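Local coordinates for PrgA (Enterococcus faecalis, PDB 6Z9K), which extends far out from the cell surface and provides surface exclusion against unwanted conjugation, the part described here being its magnesium-binding CAP domain, at residues S23-Y26 and D27-S31; A42-M45 and N46-F49; M62-I65 and Q66-S69; M236-K239 and E240-Q243. All coordinates share one frame; numbering follows the deposited sequence.

Contact 1 (S23-Y26 and D27-S31)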
# COMPACT_ATOMS: atom_id res chain seq x y z
N SER A 23 5.54 8.38 14.90
CA SER A 23 6.46 9.09 13.99
C SER A 23 7.03 8.07 13.02
O SER A 23 6.84 6.87 13.26
CB SER A 23 7.57 9.78 14.73
OG SER A 23 8.45 8.82 15.28
N ALA A 24 7.63 8.55 11.94
CA ALA A 24 8.17 7.68 10.89
C ALA A 24 9.35 6.87 11.44
O ALA A 24 9.69 5.86 10.82
CB ALA A 24 8.55 8.53 9.70
N ASP A 25 9.87 7.23 12.62
CA ASP A 25 11.07 6.56 13.17
C ASP A 25 10.83 6.25 14.64
O ASP A 25 11.79 6.27 15.44
CB ASP A 25 12.31 7.43 12.93
CG ASP A 25 12.23 8.83 13.46
OD1 ASP A 25 11.13 9.20 13.92
OD2 ASP A 25 13.29 9.54 13.46
N TYR A 26 9.60 5.92 15.01
CA TYR A 26 9.25 5.69 16.44
C TYR A 26 10.13 4.56 17.01
O TYR A 26 10.34 4.51 18.24
CB TYR A 26 7.76 5.44 16.61
CG TYR A 26 7.23 4.07 16.22
CD1 TYR A 26 7.39 2.97 17.05
CD2 TYR A 26 6.49 3.93 15.07
CE1 TYR A 26 6.89 1.73 16.70
CE2 TYR A 26 5.99 2.68 14.70
CZ TYR A 26 6.17 1.59 15.53
OH TYR A 26 5.63 0.36 15.20
N ASP A 27 10.56 3.63 16.15
CA ASP A 27 11.34 2.45 16.61
C ASP A 27 12.69 2.87 17.23
O ASP A 27 13.26 2.07 18.04
CB ASP A 27 11.52 1.45 15.45
CG ASP A 27 12.15 2.11 14.26
OD1 ASP A 27 11.51 2.99 13.65
OD2 ASP A 27 13.28 1.68 13.88
N THR A 28 13.22 4.03 16.87
CA THR A 28 14.47 4.56 17.45
C THR A 28 14.21 5.77 18.34
O THR A 28 15.04 6.01 19.22
CB THR A 28 15.49 4.88 16.37
OG1 THR A 28 14.91 5.71 15.37
CG2 THR A 28 16.05 3.63 15.72
N LYS A 29 13.10 6.48 18.17
CA LYS A 29 12.84 7.65 19.02
C LYS A 29 12.32 7.23 20.38
O LYS A 29 12.54 8.00 21.33
CB LYS A 29 11.88 8.63 18.34
CG LYS A 29 12.48 9.25 17.07
CD LYS A 29 12.11 10.71 16.84
CE LYS A 29 10.65 10.86 16.48
NZ LYS A 29 10.39 12.01 15.58
N LEU A 30 11.56 6.15 20.48
CA LEU A 30 10.83 5.77 21.70
C LEU A 30 11.58 4.65 22.43
O LEU A 30 12.38 3.91 21.81
CB LEU A 30 9.41 5.33 21.36
CG LEU A 30 8.52 6.37 20.65
CD1 LEU A 30 7.15 5.78 20.42
CD2 LEU A 30 8.44 7.68 21.44
N SER A 31 11.35 4.57 23.73
CA SER A 31 11.88 3.48 24.60
C SER A 31 11.21 2.15 24.23
O SER A 31 10.14 2.17 23.61
CB SER A 31 11.64 3.80 26.05
OG SER A 31 10.28 3.64 26.45
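The flat carboxylate of Asp25 meets the folded-over chain of Lys29, and Leu30 CD1 rests 3.9 Å from Tyr26 CB, oblique to the tyrosine ring. At the ring's edge, in its plane, lies the carbonyl O of Ser23. Lys29, bent at each torsion beyond CG, passes across the Asp25 carboxylate: its CE comes to 3.1 Å from Asp25 OD1, and NZ makes a salt bridge to the same oxygen at 3.3 Å. Ser23 OG also touches Lys29 CE, at 3.2 Å. This is the start of the short helix 26-29, with Asp25 in the N-cap position, yet its carboxylate makes no capping bond and faces Lys29. Asp25 O takes the first helical bonds, from Lys29 N in the carbonyl plane and from Thr28 N well above that plane, both at 3.0 Å. Tyr26 O likewise receives Leu30 N. With CG set between backbone N and carbonyl carbon (chi1 76°), the tyrosine ring leaves the turn for helix 32-45, where OH bonds to Glu39. Asp27 OD1 is bonded to His187, on helix 184-189, which also carries the magnesium ligand His185.

Contact 2 (A42-M45 and N46-F49)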
# COMPACT_ATOMS: atom_id res chain seq x y z
N ALA A 42 -2.16 0.93 18.92
CA ALA A 42 -2.47 1.17 17.51
C ALA A 42 -3.13 -0.08 16.91
O ALA A 42 -4.03 0.08 16.07
CB ALA A 42 -1.23 1.49 16.76
N LEU A 43 -2.66 -1.28 17.22
CA LEU A 43 -3.30 -2.50 16.63
C LEU A 43 -4.74 -2.66 17.15
O LEU A 43 -5.65 -2.94 16.34
CB LEU A 43 -2.46 -3.73 16.96
CG LEU A 43 -1.12 -3.79 16.23
CD1 LEU A 43 -0.23 -4.87 16.82
CD2 LEU A 43 -1.29 -4.02 14.74
N GLU A 44 -4.96 -2.40 18.44
CA GLU A 44 -6.32 -2.42 19.03
C GLU A 44 -7.23 -1.41 18.33
O GLU A 44 -8.36 -1.76 18.00
CB GLU A 44 -6.21 -2.16 20.53
CG GLU A 44 -7.55 -1.96 21.23
CD GLU A 44 -8.49 -3.15 21.20
OE1 GLU A 44 -8.01 -4.27 20.90
OE2 GLU A 44 -9.72 -2.98 21.52
N MET A 45 -6.77 -0.18 18.13
CA MET A 45 -7.59 0.95 17.65
C MET A 45 -7.84 0.80 16.14
O MET A 45 -8.68 1.53 15.61
CB MET A 45 -6.89 2.28 17.96
CG MET A 45 -6.88 2.59 19.45
SD MET A 45 -8.58 2.81 20.09
CE MET A 45 -8.73 1.41 21.19
N ASN A 46 -7.15 -0.13 15.48
CA ASN A 46 -7.32 -0.37 14.02
C ASN A 46 -7.72 -1.82 13.72
O ASN A 46 -7.55 -2.24 12.55
CB ASN A 46 -6.03 -0.01 13.30
CG ASN A 46 -5.81 1.49 13.28
OD1 ASN A 46 -6.54 2.21 12.60
ND2 ASN A 46 -4.84 1.95 14.06
N LYS A 47 -8.27 -2.56 14.66
CA LYS A 47 -8.54 -4.00 14.42
C LYS A 47 -9.79 -4.20 13.56
O LYS A 47 -9.84 -5.25 12.89
CB LYS A 47 -8.61 -4.76 15.75
CG LYS A 47 -9.85 -4.51 16.57
CD LYS A 47 -9.92 -5.31 17.85
CE LYS A 47 -11.32 -5.35 18.43
NZ LYS A 47 -11.26 -5.89 19.81
N ASN A 48 -10.74 -3.27 13.59
CA ASN A 48 -12.07 -3.40 12.94
C ASN A 48 -11.97 -2.71 11.59
O ASN A 48 -11.56 -1.58 11.56
CB ASN A 48 -13.20 -2.83 13.78
CG ASN A 48 -13.32 -3.57 15.10
OD1 ASN A 48 -13.01 -3.04 16.16
ND2 ASN A 48 -13.64 -4.85 15.02
N PHE A 49 -12.25 -3.41 10.51
CA PHE A 49 -12.40 -2.78 9.17
C PHE A 49 -13.67 -1.95 9.12
O PHE A 49 -14.79 -2.50 9.21
CB PHE A 49 -12.41 -3.84 8.08
CG PHE A 49 -12.38 -3.27 6.70
CD1 PHE A 49 -11.34 -2.46 6.29
CD2 PHE A 49 -13.36 -3.58 5.78
CE1 PHE A 49 -11.30 -1.93 5.01
CE2 PHE A 49 -13.31 -3.07 4.50
CZ PHE A 49 -12.29 -2.24 4.13
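The C-terminal end of helix 32-45 is where Asn46 folds back on Ala42, its side-chain amide bonding to the Ala42 carbonyl as the chain leaves the helix. Asn46 ND2 gives a hydrogen bond of 2.9 Å to Ala42 O, with an N-H...O angle of 151° and the acceptor tilted 17° out of the amide plane. The torsion that sets CG beside the backbone N (chi1 -71°) turns the amide back along the helix, and CB itself packs 3.4 Å from Ala42 O. Asn46 N bonds to Leu43 O at 3.3 Å from high above the carbonyl plane, and Lys47 N makes a weak bond to Glu44 O. In this last turn of the helix the side-chain bond reaches back four residues, and the bonds from Asn46 N and Lys47 N reach back three. The other end of the amide is held as well: OD1 accepts from Asn17 N, in the N-terminal loop, and the buried asparagine touches Phe176 of helix 160-176. On the exposed flank, Glu44 and Lys47 run alongside each other in the same direction. Their charged ends form a long salt bridge, Glu44 OE2 to Lys47 NZ at 3.7 Å, and Lys47 CG sits 3.4 Å from Glu44 O.

Contact 3 (M62-I65 and Q66-S69)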
# COMPACT_ATOMS: atom_id res chain seq x y z
N MET A 62 -16.84 -9.00 -7.70
CA MET A 62 -15.72 -9.95 -7.80
C MET A 62 -14.73 -9.41 -8.84
O MET A 62 -15.13 -9.07 -9.97
CB MET A 62 -16.20 -11.36 -8.16
CG MET A 62 -17.24 -11.90 -7.21
SD MET A 62 -16.69 -11.85 -5.47
CE MET A 62 -15.35 -13.04 -5.53
N TRP A 63 -13.45 -9.34 -8.46
CA TRP A 63 -12.33 -8.90 -9.31
C TRP A 63 -11.45 -10.08 -9.67
O TRP A 63 -11.08 -10.85 -8.79
CB TRP A 63 -11.53 -7.83 -8.54
CG TRP A 63 -12.20 -6.50 -8.48
CD1 TRP A 63 -13.51 -6.19 -8.68
CD2 TRP A 63 -11.53 -5.27 -8.19
NE1 TRP A 63 -13.68 -4.83 -8.59
CE2 TRP A 63 -12.49 -4.25 -8.28
CE3 TRP A 63 -10.19 -4.95 -7.96
CZ2 TRP A 63 -12.15 -2.93 -8.04
CZ3 TRP A 63 -9.86 -3.65 -7.69
CH2 TRP A 63 -10.83 -2.65 -7.76
N ASP A 64 -11.07 -10.18 -10.94
CA ASP A 64 -10.14 -11.22 -11.42
C ASP A 64 -8.75 -10.60 -11.33
O ASP A 64 -8.49 -9.74 -12.12
CB ASP A 64 -10.60 -11.62 -12.83
CG ASP A 64 -9.89 -12.83 -13.39
OD1 ASP A 64 -8.75 -13.11 -12.92
OD2 ASP A 64 -10.50 -13.49 -14.30
N ILE A 65 -7.91 -10.99 -10.37
CA ILE A 65 -6.65 -10.27 -10.00
C ILE A 65 -5.68 -10.27 -11.20
O ILE A 65 -4.88 -9.36 -11.24
CB ILE A 65 -5.99 -10.83 -8.72
CG1 ILE A 65 -5.39 -12.23 -8.90
CG2 ILE A 65 -6.97 -10.81 -7.57
CD1 ILE A 65 -4.32 -12.57 -7.86
N GLN A 66 -5.77 -11.22 -12.14
CA GLN A 66 -4.93 -11.23 -13.37
C GLN A 66 -5.75 -10.76 -14.59
O GLN A 66 -5.44 -11.18 -15.72
CB GLN A 66 -4.36 -12.63 -13.63
CG GLN A 66 -3.25 -13.06 -12.69
CD GLN A 66 -2.85 -14.51 -12.90
OE1 GLN A 66 -1.66 -14.83 -13.03
NE2 GLN A 66 -3.83 -15.41 -12.92
N HIS A 67 -6.78 -9.94 -14.42
CA HIS A 67 -7.67 -9.50 -15.52
C HIS A 67 -8.26 -8.12 -15.20
O HIS A 67 -9.34 -7.77 -15.72
CB HIS A 67 -8.79 -10.53 -15.72
CG HIS A 67 -8.84 -11.25 -17.03
ND1 HIS A 67 -8.85 -12.63 -17.11
CD2 HIS A 67 -8.96 -10.80 -18.30
CE1 HIS A 67 -8.92 -13.00 -18.37
NE2 HIS A 67 -8.98 -11.90 -19.13
N LEU A 68 -7.63 -7.36 -14.32
CA LEU A 68 -8.34 -6.16 -13.84
C LEU A 68 -8.37 -5.19 -15.01
O LEU A 68 -7.32 -5.06 -15.71
CB LEU A 68 -7.62 -5.49 -12.68
CG LEU A 68 -7.57 -6.22 -11.35
CD1 LEU A 68 -7.04 -5.25 -10.30
CD2 LEU A 68 -8.94 -6.80 -10.95
N SER A 69 -9.46 -4.46 -15.11
CA SER A 69 -9.63 -3.35 -16.09
C SER A 69 -8.72 -2.20 -15.67
O SER A 69 -8.27 -2.15 -14.49
CB SER A 69 -11.07 -2.90 -16.16
OG SER A 69 -11.44 -2.17 -15.00
O HOH W 1 -6.35 -14.02 -11.76
O HOH W 2 -6.80 -15.50 -13.76
O HOH W 3 -4.95 -7.43 -13.61
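Leu68 and Trp63 meet at about a right angle, and their rotamers explain how. Each carries CG beside its own backbone N (chi1 -68° in Leu68); in the leucine, CD1 continues the chain anti to CA while CD2 branches off toward the tryptophan. CD2 touches both Trp63 CB and Trp63 CE3, each at 3.7 Å, and CD1 adds a contact to CE3 at 3.9 Å. The same CD2 is pressed to 3.2 Å from Asp64 O, a close fit for a methyl group against a carbonyl.

Between these residues the chain makes a type I beta turn from Asp64 to His67, closed by His67 N to Asp64 O at 2.9 Å. Asp64 has CG opposite its backbone N (chi1 -171°), which lays the carboxylate alongside the His67 side chain, both pointing the same way with their planes 61° apart. His67 CB fits 3.5 Å from Asp64 CG, but the bond from ND1 to OD2 is weak. The other oxygen, OD1, works through water: two molecules donate to it and accept from Gln66 NE2, and the first, 2.8 Å from OD1, also accepts from Gln66 N. A third water joins Ile65 O to Leu68 N.

The turn leads from strand 62-64, which pairs antiparallel with strand 157-159, into helix 70-90. Trp63 packs against Leu76 of that helix and Leu163 of helix 160-176, while Ile65 lies on Val158 across the sheet.

Contact 4 (M236-K239 and E240-Q243)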
# COMPACT_ATOMS: atom_id res chain seq x y z
N MET A 236 -8.15 11.91 0.55
CA MET A 236 -9.50 11.76 1.15
C MET A 236 -9.60 12.77 2.30
O MET A 236 -8.58 13.08 2.90
CB MET A 236 -9.69 10.33 1.69
CG MET A 236 -8.84 10.03 2.90
SD MET A 236 -8.70 8.32 3.42
CE MET A 236 -10.31 7.68 3.03
N LYS A 237 -10.81 13.22 2.66
CA LYS A 237 -10.98 14.10 3.85
C LYS A 237 -10.60 13.28 5.08
O LYS A 237 -10.97 12.10 5.10
CB LYS A 237 -12.41 14.64 3.95
CG LYS A 237 -12.60 16.04 3.37
CD LYS A 237 -13.01 17.07 4.42
CE LYS A 237 -12.93 18.50 3.94
NZ LYS A 237 -14.18 18.95 3.29
N SER A 238 -9.82 13.83 6.00
CA SER A 238 -9.41 13.13 7.24
C SER A 238 -10.63 13.01 8.14
O SER A 238 -11.57 13.81 7.99
CB SER A 238 -8.26 13.78 7.95
OG SER A 238 -8.67 14.94 8.68
N LYS A 239 -10.63 12.03 9.04
CA LYS A 239 -11.71 11.91 10.05
C LYS A 239 -11.78 13.18 10.88
O LYS A 239 -12.91 13.66 11.18
CB LYS A 239 -11.44 10.72 10.95
CG LYS A 239 -11.95 9.41 10.39
CD LYS A 239 -12.28 8.42 11.50
CE LYS A 239 -11.14 7.47 11.70
NZ LYS A 239 -11.57 6.36 12.55
N GLU A 240 -10.62 13.72 11.22
CA GLU A 240 -10.48 14.93 12.07
C GLU A 240 -11.08 16.15 11.37
O GLU A 240 -11.85 16.90 12.04
CB GLU A 240 -9.01 15.09 12.48
CG GLU A 240 -8.53 14.01 13.44
CD GLU A 240 -8.08 12.69 12.80
OE1 GLU A 240 -7.95 12.64 11.58
OE2 GLU A 240 -7.89 11.70 13.54
N GLU A 241 -10.81 16.32 10.06
CA GLU A 241 -11.46 17.36 9.21
C GLU A 241 -12.98 17.17 9.23
O GLU A 241 -13.67 18.18 9.43
CB GLU A 241 -10.96 17.32 7.76
CG GLU A 241 -9.61 18.01 7.57
CD GLU A 241 -8.73 17.44 6.46
OE1 GLU A 241 -9.27 16.70 5.58
OE2 GLU A 241 -7.49 17.72 6.49
N LEU A 242 -13.48 15.95 9.04
CA LEU A 242 -14.93 15.64 8.98
C LEU A 242 -15.60 15.92 10.33
O LEU A 242 -16.68 16.52 10.32
CB LEU A 242 -15.16 14.17 8.62
CG LEU A 242 -14.99 13.81 7.15
CD1 LEU A 242 -15.61 12.44 6.88
CD2 LEU A 242 -15.60 14.87 6.23
N GLN A 243 -15.00 15.44 11.43
CA GLN A 243 -15.48 15.72 12.81
C GLN A 243 -15.46 17.24 13.03
O GLN A 243 -16.47 17.73 13.52
CB GLN A 243 -14.66 14.92 13.84
CG GLN A 243 -14.94 13.42 13.79
CD GLN A 243 -13.83 12.50 14.25
OE1 GLN A 243 -12.68 12.90 14.48
NE2 GLN A 243 -14.15 11.22 14.38
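Ser238 and Glu241 form a capping box at the N-terminus of helix 239-245, each side chain taking the backbone N-H of the other. Ser238 OG, placed by a chi1 of 77° between backbone N and carbonyl carbon, accepts from Glu241 N at 2.9 Å; Glu241 OE1 in turn accepts from Ser238 N at 3.0 Å. Both bonds are nearly straight, with N-H...O angles of 167°. The glutamate chain bends at chi2 to bring its carboxylate back over the serine, so that Ser238 N meets OE1 from above the carboxylate plane and Glu241 CD stands 3.3 Å from Ser238 OG. The capping box thus supplies acceptors to the N-H groups of Ser238 and Glu241 at the helix start.

Lys237 crosses Glu241 at about a right angle. Its aliphatic CD lies 3.9 Å from Leu242 CD2, one methyl of a leucine that it passes at a slant, while its ammonium goes on to a salt bridge with Glu245, one turn beyond Glu241. The amino end of Lys239 leads off in another direction, to Asn17, and Glu240 OE1 pairs with Lys90 of helix 70-90. These polar partners, together with Ser238 touching Asp86, tie this C-terminal helix to helix 70-90 and to the N-terminal loop. Helical bonding follows at once, from Leu242 N to Ser238 O at 3.1 Å and from Gln243 N to Lys239 O, where the nitrogen comes in nearly along the C=O axis at 2.8 Å.

All four contacts are local turns at the ends of helices or strands, yet they differ in burial and chemistry. Contacts 1 and 4 lie at the surface and open helices, one with an N-cap residue whose carboxylate goes to a lysine, the other with a true capping box. Contacts 2 and 3 are partly buried: the former closes a helix through an asparagine amide, the latter turns a strand end with waters and an indole packed on leucine. Contacts 1 and 2 share the helix 32-45 neighbourhood, and both 2 and 4 reach Asn17, their nearest atoms about 6 Å apart. Contacts 1 and 3 lie on opposite sides of the chain's centre, their centres 38 Å apart.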